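PDB 4IND: C381 turret protein from Sulfolobus turreted icosahedral virus, which probably builds, as a pentamer, the turret that projects from the fivefold vertices of this archaeal virus capsid. Local coordinates for residues Ser286-Gln291 and Leu371-Ile376; Gln317-Asn320 and Thr326-Thr329; Phe197-Ile202 and Val251-Gly256. All blocks are in the same frame, centred on the assembly; numbering follows the deposited sequence.

Contact 1 of 3, residues Ser286-Gln291 and Leu371-Ile376; sequences SILNVQ and LVYEQI. With 2HP (dihydrogenphosphate ion), chain B.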
loop_
_atom_site.group_PDB
_atom_site.type_symbol
_atom_site.label_atom_id
_atom_site.label_comp_id
_atom_site.label_asym_id
_atom_site.label_seq_id
_atom_site.Cartn_x
_atom_site.Cartn_y
_atom_site.Cartn_z
ATOM N N SER A 286 -27.119 17.318 -25.657
ATOM C CA SER A 286 -25.909 16.639 -25.209
ATOM C C SER A 286 -24.822 17.675 -25.010
ATOM O O SER A 286 -24.650 18.566 -25.841
ATOM C CB SER A 286 -25.456 15.590 -26.227
ATOM O OG SER A 286 -24.211 15.030 -25.839
ATOM N N ILE A 287 -24.098 17.568 -23.903
ATOM C CA ILE A 287 -22.994 18.478 -23.644
ATOM C C ILE A 287 -21.695 17.753 -23.922
ATOM O O ILE A 287 -20.799 18.276 -24.596
ATOM C CB ILE A 287 -22.979 18.953 -22.179
ATOM C CG1 ILE A 287 -24.319 19.588 -21.819
ATOM C CG2 ILE A 287 -21.836 19.924 -21.944
ATOM C CD1 ILE A 287 -24.735 20.667 -22.770
ATOM N N LEU A 288 -21.588 16.537 -23.402
ATOM C CA LEU A 288 -20.383 15.757 -23.586
ATOM C C LEU A 288 -20.680 14.276 -23.394
ATOM O O LEU A 288 -21.430 13.894 -22.501
ATOM C CB LEU A 288 -19.307 16.226 -22.608
ATOM C CG LEU A 288 -17.869 15.788 -22.887
ATOM C CD1 LEU A 288 -17.638 15.626 -24.388
ATOM C CD2 LEU A 288 -16.909 16.808 -22.291
ATOM N N ASN A 289 -20.091 13.452 -24.252
ATOM C CA ASN A 289 -20.248 12.000 -24.173
ATOM C C ASN A 289 -18.927 11.337 -24.522
ATOM O O ASN A 289 -18.511 11.356 -25.683
ATOM C CB ASN A 289 -21.354 11.515 -25.114
ATOM C CG ASN A 289 -21.587 10.015 -25.011
ATOM O OD1 ASN A 289 -20.754 9.279 -24.466
ATOM N ND2 ASN A 289 -22.717 9.555 -25.531
ATOM N N VAL A 290 -18.245 10.779 -23.523
ATOM C CA VAL A 290 -16.940 10.150 -23.788
ATOM C C VAL A 290 -16.997 8.646 -23.627
ATOM O O VAL A 290 -15.962 7.976 -23.521
ATOM C CB VAL A 290 -15.800 10.768 -22.946
ATOM C CG1 VAL A 290 -15.697 12.276 -23.225
ATOM C CG2 VAL A 290 -16.043 10.524 -21.447
ATOM N N GLN A 291 -18.203 8.098 -23.647
ATOM C CA GLN A 291 -18.334 6.629 -23.575
ATOM C C GLN A 291 -17.557 5.941 -24.701
ATOM O O GLN A 291 -17.663 6.329 -25.868
ATOM C CB GLN A 291 -19.807 6.195 -23.627
ATOM C CG GLN A 291 -19.986 4.668 -23.519
ATOM C CD GLN A 291 -21.412 4.215 -23.769
ATOM O OE1 GLN A 291 -22.142 4.824 -24.557
ATOM N NE2 GLN A 291 -21.816 3.135 -23.101
ATOM N N LEU A 371 -19.673 25.131 -17.771
ATOM C CA LEU A 371 -19.337 23.916 -17.059
ATOM C C LEU A 371 -17.819 23.825 -16.965
ATOM O O LEU A 371 -17.111 24.126 -17.933
ATOM C CB LEU A 371 -19.931 22.721 -17.806
ATOM C CG LEU A 371 -19.590 21.317 -17.323
ATOM C CD1 LEU A 371 -20.129 21.106 -15.918
ATOM C CD2 LEU A 371 -20.154 20.280 -18.285
ATOM N N VAL A 372 -17.322 23.478 -15.780
ATOM C CA VAL A 372 -15.920 23.134 -15.619
ATOM C C VAL A 372 -15.873 21.659 -15.295
ATOM O O VAL A 372 -16.551 21.207 -14.371
ATOM C CB VAL A 372 -15.262 23.923 -14.481
ATOM C CG1 VAL A 372 -13.846 23.423 -14.269
ATOM C CG2 VAL A 372 -15.264 25.414 -14.813
ATOM N N TYR A 373 -15.074 20.909 -16.049
ATOM C CA TYR A 373 -14.990 19.461 -15.837
ATOM C C TYR A 373 -13.584 18.986 -16.122
ATOM O O TYR A 373 -12.820 19.658 -16.841
ATOM C CB TYR A 373 -15.970 18.730 -16.754
ATOM C CG TYR A 373 -15.559 18.741 -18.207
ATOM C CD1 TYR A 373 -14.785 17.719 -18.737
ATOM C CD2 TYR A 373 -15.940 19.774 -19.053
ATOM C CE1 TYR A 373 -14.410 17.725 -20.070
ATOM C CE2 TYR A 373 -15.567 19.786 -20.389
ATOM C CZ TYR A 373 -14.794 18.765 -20.880
ATOM O OH TYR A 373 -14.412 18.765 -22.195
ATOM N N GLU A 374 -13.238 17.833 -15.568
ATOM C CA GLU A 374 -11.988 17.182 -15.884
ATOM C C GLU A 374 -12.304 15.965 -16.733
ATOM O O GLU A 374 -13.325 15.304 -16.530
ATOM C CB GLU A 374 -11.281 16.712 -14.603
ATOM C CG GLU A 374 -10.970 17.795 -13.582
ATOM C CD GLU A 374 -10.343 17.228 -12.301
ATOM O OE1 GLU A 374 -9.675 17.984 -11.565
ATOM O OE2 GLU A 374 -10.522 16.021 -12.024
ATOM N N GLN A 375 -11.437 15.673 -17.694
ATOM C CA GLN A 375 -11.485 14.378 -18.384
ATOM C C GLN A 375 -10.366 13.525 -17.817
ATOM O O GLN A 375 -9.200 13.941 -17.796
ATOM C CB GLN A 375 -11.310 14.568 -19.892
ATOM C CG GLN A 375 -11.270 13.249 -20.664
ATOM C CD GLN A 375 -11.439 13.453 -22.154
ATOM O OE1 GLN A 375 -11.402 14.579 -22.643
ATOM N NE2 GLN A 375 -11.644 12.366 -22.881
ATOM N N ILE A 376 -10.719 12.333 -17.347
ATOM C CA ILE A 376 -9.801 11.503 -16.599
ATOM C C ILE A 376 -9.615 10.180 -17.317
ATOM O O ILE A 376 -10.580 9.600 -17.815
ATOM C CB ILE A 376 -10.338 11.285 -15.190
ATOM C CG1 ILE A 376 -10.437 12.661 -14.492
ATOM C CG2 ILE A 376 -9.455 10.310 -14.418
ATOM C CD1 ILE A 376 -11.231 12.666 -13.215
HETATM P P 2HP B . -11.670 8.689 -10.773
HETATM O O1 2HP B . -11.829 9.988 -11.504
HETATM O O2 2HP B . -11.012 7.807 -11.796
HETATM O O3 2HP B . -13.080 8.155 -10.345
HETATM O O4 2HP B . -10.705 8.828 -9.560
#
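Ile287 and Leu371 meet through methyl groups, CG2 of the first lying 4.0 Å from CD2 of the second. Leu288 lies across the phenol end of Tyr373 at about a right angle, its CD2 oblique to the ring. The 3.2 Å separation of Leu288 CD2 and Tyr373 CZ is doubtful, because the leucine was modelled in two conformers. Tyr373 CG stands between its own backbone N and carbonyl carbon (chi1 72°), which sends the ring across toward the other sheet. That consecutive residues, Ile287 and Leu288, both turn toward strand 365-377 follows from a classic beta bulge opposite Ile352.

The remaining pair is mixed: Val290 CG1 comes within 4.1 Å of Gln375 NE2, an amide nitrogen whose hydrogen bond goes to Ser295. An Asx turn spans Val290 where strand 283-289 gives way to a loop, Asn289 OD1 accepting from Gln291 N at 2.9 Å.

On strand 365-377, Ile376 CD1 reaches a dihydrogenphosphate ion (O1 at 3.2 Å) that Lys231 and His296 hold by hydrogen bonds.

With the nearest CA pair, Val290 and Gln375, still 8.8 Å apart and apolar groups doing most of the touching, the chemistry implies two sheets cohering here by side-chain packing.

Contact 2 of 3, residues Gln317-Asn320 and Thr326-Thr329; sequences QATN and TYST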
loop_
_atom_site.group_PDB
_atom_site.type_symbol
_atom_site.label_atom_id
_atom_site.label_comp_id
_atom_site.label_asym_id
_atom_site.label_seq_id
_atom_site.Cartn_x
_atom_site.Cartn_y
_atom_site.Cartn_z
ATOM N N GLN A 317 -28.000 16.746 -16.288
ATOM C CA GLN A 317 -28.069 15.320 -15.998
ATOM C C GLN A 317 -26.803 14.611 -16.443
ATOM O O GLN A 317 -26.142 15.038 -17.397
ATOM C CB GLN A 317 -29.281 14.696 -16.696
ATOM C CG GLN A 317 -30.566 15.455 -16.487
ATOM C CD GLN A 317 -31.761 14.704 -17.011
ATOM O OE1 GLN A 317 -31.722 14.115 -18.091
ATOM N NE2 GLN A 317 -32.833 14.709 -16.240
ATOM N N ALA A 318 -26.471 13.519 -15.761
ATOM C CA ALA A 318 -25.245 12.803 -16.049
ATOM C C ALA A 318 -25.467 11.336 -15.792
ATOM O O ALA A 318 -26.410 10.965 -15.100
ATOM C CB ALA A 318 -24.123 13.313 -15.178
ATOM N N THR A 319 -24.610 10.503 -16.374
ATOM C CA THR A 319 -24.627 9.084 -16.050
ATOM C C THR A 319 -23.344 8.399 -16.464
ATOM O O THR A 319 -22.555 8.938 -17.251
ATOM C CB THR A 319 -25.806 8.349 -16.720
ATOM O OG1 THR A 319 -25.915 7.028 -16.172
ATOM C CG2 THR A 319 -25.587 8.250 -18.225
ATOM N N ASN A 320 -23.140 7.208 -15.908
ATOM C CA ASN A 320 -22.187 6.259 -16.454
ATOM C C ASN A 320 -22.946 5.347 -17.419
ATOM O O ASN A 320 -23.619 4.404 -16.996
ATOM C CB ASN A 320 -21.530 5.445 -15.338
ATOM C CG ASN A 320 -20.761 4.257 -15.879
ATOM O OD1 ASN A 320 -20.587 4.129 -17.096
ATOM N ND2 ASN A 320 -20.291 3.388 -14.990
ATOM N N THR A 326 -30.147 5.457 -18.316
ATOM C CA THR A 326 -31.007 6.467 -17.717
ATOM C C THR A 326 -30.162 7.532 -17.006
ATOM O O THR A 326 -29.377 7.230 -16.101
ATOM C CB THR A 326 -32.044 5.839 -16.755
ATOM O OG1 THR A 326 -31.391 5.378 -15.568
ATOM C CG2 THR A 326 -32.753 4.669 -17.430
ATOM N N TYR A 327 -30.310 8.776 -17.450
ATOM C CA TYR A 327 -29.575 9.882 -16.870
ATOM C C TYR A 327 -30.205 10.293 -15.548
ATOM O O TYR A 327 -31.426 10.281 -15.406
ATOM C CB TYR A 327 -29.574 11.077 -17.834
ATOM C CG TYR A 327 -28.671 10.911 -19.038
ATOM C CD1 TYR A 327 -27.455 11.561 -19.107
ATOM C CD2 TYR A 327 -29.034 10.097 -20.101
ATOM C CE1 TYR A 327 -26.625 11.418 -20.201
ATOM C CE2 TYR A 327 -28.203 9.945 -21.202
ATOM C CZ TYR A 327 -27.002 10.607 -21.243
ATOM O OH TYR A 327 -26.155 10.472 -22.324
ATOM N N SER A 328 -29.384 10.660 -14.569
ATOM C CA SER A 328 -29.933 11.230 -13.342
ATOM C C SER A 328 -29.604 12.706 -13.257
ATOM O O SER A 328 -28.537 13.150 -13.691
ATOM C CB SER A 328 -29.456 10.473 -12.095
ATOM O OG SER A 328 -28.120 10.009 -12.233
ATOM N N THR A 329 -30.546 13.468 -12.719
ATOM C CA THR A 329 -30.361 14.894 -12.519
ATOM C C THR A 329 -29.292 15.104 -11.462
ATOM O O THR A 329 -29.384 14.532 -10.371
ATOM C CB THR A 329 -31.673 15.548 -12.085
ATOM O OG1 THR A 329 -32.654 15.365 -13.119
ATOM C CG2 THR A 329 -31.482 17.036 -11.831
#
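Ala318 and Ser328 bind each other through both backbone groups: Ala318 N donates to Ser328 O at 2.9 Å, and Ser328 N returns a bond to Ala318 O at 3.0 Å. This reciprocal exchange marks an antiparallel hydrogen-bonded pair; both bonds are fairly straight (about 160°). Ser328 OG adds a weak bond of 3.5 Å to the same Ala318 O. In the adjoining non-hydrogen-bonded pair, Gln317 and Thr329 stand on one face of the sheet, and Gln317 NE2 donates to Thr329 OG1 at 3.2 Å. OE1 of that amide accepts from Gln353, so both its ends are engaged, consistent with its modelled orientation.

These bridges join the two strands of a beta hairpin, 311-319 and 328-332, in the Nucleoplasmin-like/VP domain. Strand 328-332 is outermost in its sheet within the chain; Thr329 makes backbone hydrogen bonds to a neighbouring subunit, and Asn270 and Phe271 of that subunit pack on Ser328 and Thr329 respectively.

Toward the turn, Thr319 CG2 lies between its backbone N and carbonyl carbon (chi1 -169°), which places the methyl over the face of Tyr327, 3.9 Å from the ring centroid and only 11° off its normal, a CH-pi contact. Thr319 OG1, anti to the N, bonds Ser324 O. The Tyr327 ring plane is nearly parallel to that of the Gln317 amide, whose OE1 is 3.7 Å from Tyr327 CB, while the phenol OH bonds to Ser351.

Contact 3 of 3, residues Phe197-Ile202 and Val251-Gly256; sequences FQFGTI and VPFTFG
Phe199 meets both Phe253 and Phe255, with different parts of its ring. Its CD1 lies over the centre of one face of Phe253, 3.6 Å above the plane, and its CE1 is 3.6 Å from Phe253 CG. With centroids 4.7 Å apart and planes at 44°, this pair is neither a stack nor edge-to-face. Against Phe255 the geometry is plainly T-shaped: the CZ edge of Phe199 points at the ring face, 3.9 Å from Phe255 CD2, with the planes at 76°. Phe255 offers that face because its CG stands between its backbone N and carbonyl carbon (chi1 68°). Phe197 comes toward Phe253 from the opposite direction; their rings are near parallel but slid apart, centroids 5.8 Å from one another, so contact is confined to the borders, Phe197 CE2 to Phe253 CE2 at 3.8 Å.

A second shell extends the cluster. Tyr245 meets the rings of both Phe197 and Phe253, Phe226 lies beside Phe199, and Met182 touches both Phe199 and Phe255. All four phenylalanines are buried, and the axes of strand segments 197-202 and 253-256 approach to 11.0 Å, a spacing bridged by side chains.

Such an aromatic filling between two facing antiparallel sheets forms part of the core of a beta sandwich, here the second galactose-binding-like jelly roll of the turret protein.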
loop_
_atom_site.group_PDB
_atom_site.type_symbol
_atom_site.label_atom_id
_atom_site.label_comp_id
_atom_site.label_asym_id
_atom_site.label_seq_id
_atom_site.Cartn_x
_atom_site.Cartn_y
_atom_site.Cartn_z
ATOM N N PHE A 197 -10.991 3.132 -39.796
ATOM C CA PHE A 197 -10.725 1.702 -39.776
ATOM C C PHE A 197 -10.718 1.169 -38.354
ATOM O O PHE A 197 -9.839 1.518 -37.556
ATOM C CB PHE A 197 -9.354 1.467 -40.405
ATOM C CG PHE A 197 -8.968 0.025 -40.518
ATOM C CD1 PHE A 197 -9.226 -0.687 -41.685
ATOM C CD2 PHE A 197 -8.322 -0.609 -39.480
ATOM C CE1 PHE A 197 -8.858 -2.015 -41.801
ATOM C CE2 PHE A 197 -7.947 -1.946 -39.587
ATOM C CZ PHE A 197 -8.217 -2.649 -40.752
ATOM N N GLN A 198 -11.683 0.321 -38.016
ATOM C CA GLN A 198 -11.656 -0.276 -36.691
ATOM C C GLN A 198 -10.774 -1.518 -36.726
ATOM O O GLN A 198 -11.082 -2.488 -37.406
ATOM C CB GLN A 198 -13.057 -0.608 -36.163
ATOM C CG GLN A 198 -13.004 -1.271 -34.781
ATOM C CD GLN A 198 -14.370 -1.570 -34.194
ATOM O OE1 GLN A 198 -14.650 -2.679 -33.789
ATOM N NE2 GLN A 198 -15.209 -0.580 -34.133
ATOM N N PHE A 199 -9.658 -1.460 -36.009
ATOM C CA PHE A 199 -8.740 -2.588 -35.915
ATOM C C PHE A 199 -9.314 -3.654 -34.985
ATOM O O PHE A 199 -9.224 -4.866 -35.241
ATOM C CB PHE A 199 -7.387 -2.078 -35.388
ATOM C CG PHE A 199 -6.448 -3.167 -34.954
ATOM C CD1 PHE A 199 -5.788 -3.958 -35.884
ATOM C CD2 PHE A 199 -6.211 -3.385 -33.612
ATOM C CE1 PHE A 199 -4.919 -4.973 -35.478
ATOM C CE2 PHE A 199 -5.344 -4.389 -33.191
ATOM C CZ PHE A 199 -4.697 -5.189 -34.129
ATOM N N GLY A 200 -9.902 -3.205 -33.890
ATOM C CA GLY A 200 -10.368 -4.141 -32.869
ATOM C C GLY A 200 -11.071 -3.418 -31.742
ATOM O O GLY A 200 -11.365 -2.232 -31.863
ATOM N N THR A 201 -11.327 -4.132 -30.649
ATOM C CA THR A 201 -11.989 -3.556 -29.487
ATOM C C THR A 201 -11.370 -4.117 -28.230
ATOM O O THR A 201 -10.876 -5.253 -28.212
ATOM C CB THR A 201 -13.485 -3.901 -29.442
ATOM O OG1 THR A 201 -13.633 -5.325 -29.372
ATOM C CG2 THR A 201 -14.198 -3.381 -30.669
ATOM N N ILE A 202 -11.397 -3.309 -27.182
ATOM C CA ILE A 202 -11.072 -3.782 -25.854
ATOM C C ILE A 202 -12.344 -3.686 -25.024
ATOM O O ILE A 202 -13.022 -2.667 -25.038
ATOM C CB ILE A 202 -9.949 -2.952 -25.239
ATOM C CG1 ILE A 202 -8.644 -3.269 -25.968
ATOM C CG2 ILE A 202 -9.795 -3.274 -23.745
ATOM C CD1 ILE A 202 -7.550 -2.286 -25.696
ATOM N N VAL A 251 -5.206 -6.713 -45.074
ATOM C CA VAL A 251 -4.426 -5.725 -44.347
ATOM C C VAL A 251 -3.766 -6.346 -43.127
ATOM O O VAL A 251 -4.242 -6.179 -42.006
ATOM C CB VAL A 251 -5.297 -4.553 -43.882
ATOM C CG1 VAL A 251 -4.425 -3.474 -43.278
ATOM C CG2 VAL A 251 -6.115 -4.002 -45.041
ATOM N N PRO A 252 -2.651 -7.061 -43.336
ATOM C CA PRO A 252 -1.995 -7.689 -42.174
ATOM C C PRO A 252 -1.409 -6.653 -41.216
ATOM O O PRO A 252 -0.850 -5.636 -41.663
ATOM C CB PRO A 252 -0.873 -8.520 -42.806
ATOM C CG PRO A 252 -0.687 -7.958 -44.180
ATOM C CD PRO A 252 -2.035 -7.452 -44.614
ATOM N N PHE A 253 -1.564 -6.899 -39.919
ATOM C CA PHE A 253 -0.959 -6.087 -38.870
ATOM C C PHE A 253 0.064 -6.915 -38.113
ATOM O O PHE A 253 -0.050 -8.154 -38.010
ATOM C CB PHE A 253 -2.024 -5.604 -37.854
ATOM C CG PHE A 253 -2.757 -4.346 -38.268
ATOM C CD1 PHE A 253 -2.554 -3.154 -37.581
ATOM C CD2 PHE A 253 -3.673 -4.366 -39.302
ATOM C CE1 PHE A 253 -3.247 -1.993 -37.941
ATOM C CE2 PHE A 253 -4.361 -3.210 -39.670
ATOM C CZ PHE A 253 -4.144 -2.026 -38.985
ATOM N N THR A 254 1.063 -6.231 -37.570
ATOM C CA THR A 254 1.932 -6.803 -36.550
ATOM C C THR A 254 1.861 -5.849 -35.373
ATOM O O THR A 254 1.925 -4.643 -35.559
ATOM C CB THR A 254 3.375 -6.900 -37.027
ATOM O OG1 THR A 254 3.423 -7.643 -38.247
ATOM C CG2 THR A 254 4.231 -7.609 -35.981
ATOM N N PHE A 255 1.687 -6.365 -34.157
ATOM C CA PHE A 255 1.524 -5.463 -33.029
ATOM C C PHE A 255 2.130 -6.029 -31.750
ATOM O O PHE A 255 2.404 -7.233 -31.643
ATOM C CB PHE A 255 0.044 -5.091 -32.843
ATOM C CG PHE A 255 -0.826 -6.248 -32.403
ATOM C CD1 PHE A 255 -1.110 -6.452 -31.063
ATOM C CD2 PHE A 255 -1.366 -7.117 -33.342
ATOM C CE1 PHE A 255 -1.922 -7.524 -30.660
ATOM C CE2 PHE A 255 -2.171 -8.182 -32.960
ATOM C CZ PHE A 255 -2.446 -8.392 -31.611
ATOM N N GLY A 256 2.337 -5.142 -30.789
ATOM C CA GLY A 256 2.853 -5.496 -29.490
ATOM C C GLY A 256 1.752 -5.254 -28.480
ATOM O O GLY A 256 0.664 -4.798 -28.839
#

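How the contacts relate
Along the chain contact 3 closes first; contact 1 then opens, and contact 2 falls wholly between its two segments. Contacts 1 and 2 share the Nucleoplasmin-like/VP domain, their centres 12 Å apart. Strands 283-289 and 311-319 belong to one four-stranded sheet, so contact 1 joins that sheet to the facing one that carries strand 365-377, whereas contact 2 pairs strands 311-319 and 328-332 at the opposite border of the 283-289 sheet. Contact 3 lies in the second galactose-binding-like domain, its centre 28 Å from that of contact 1 and 33 Å from that of contact 2. Packing between sheets thus holds two successive jelly rolls together, each within itself, while contact 2's hairpin borders another subunit.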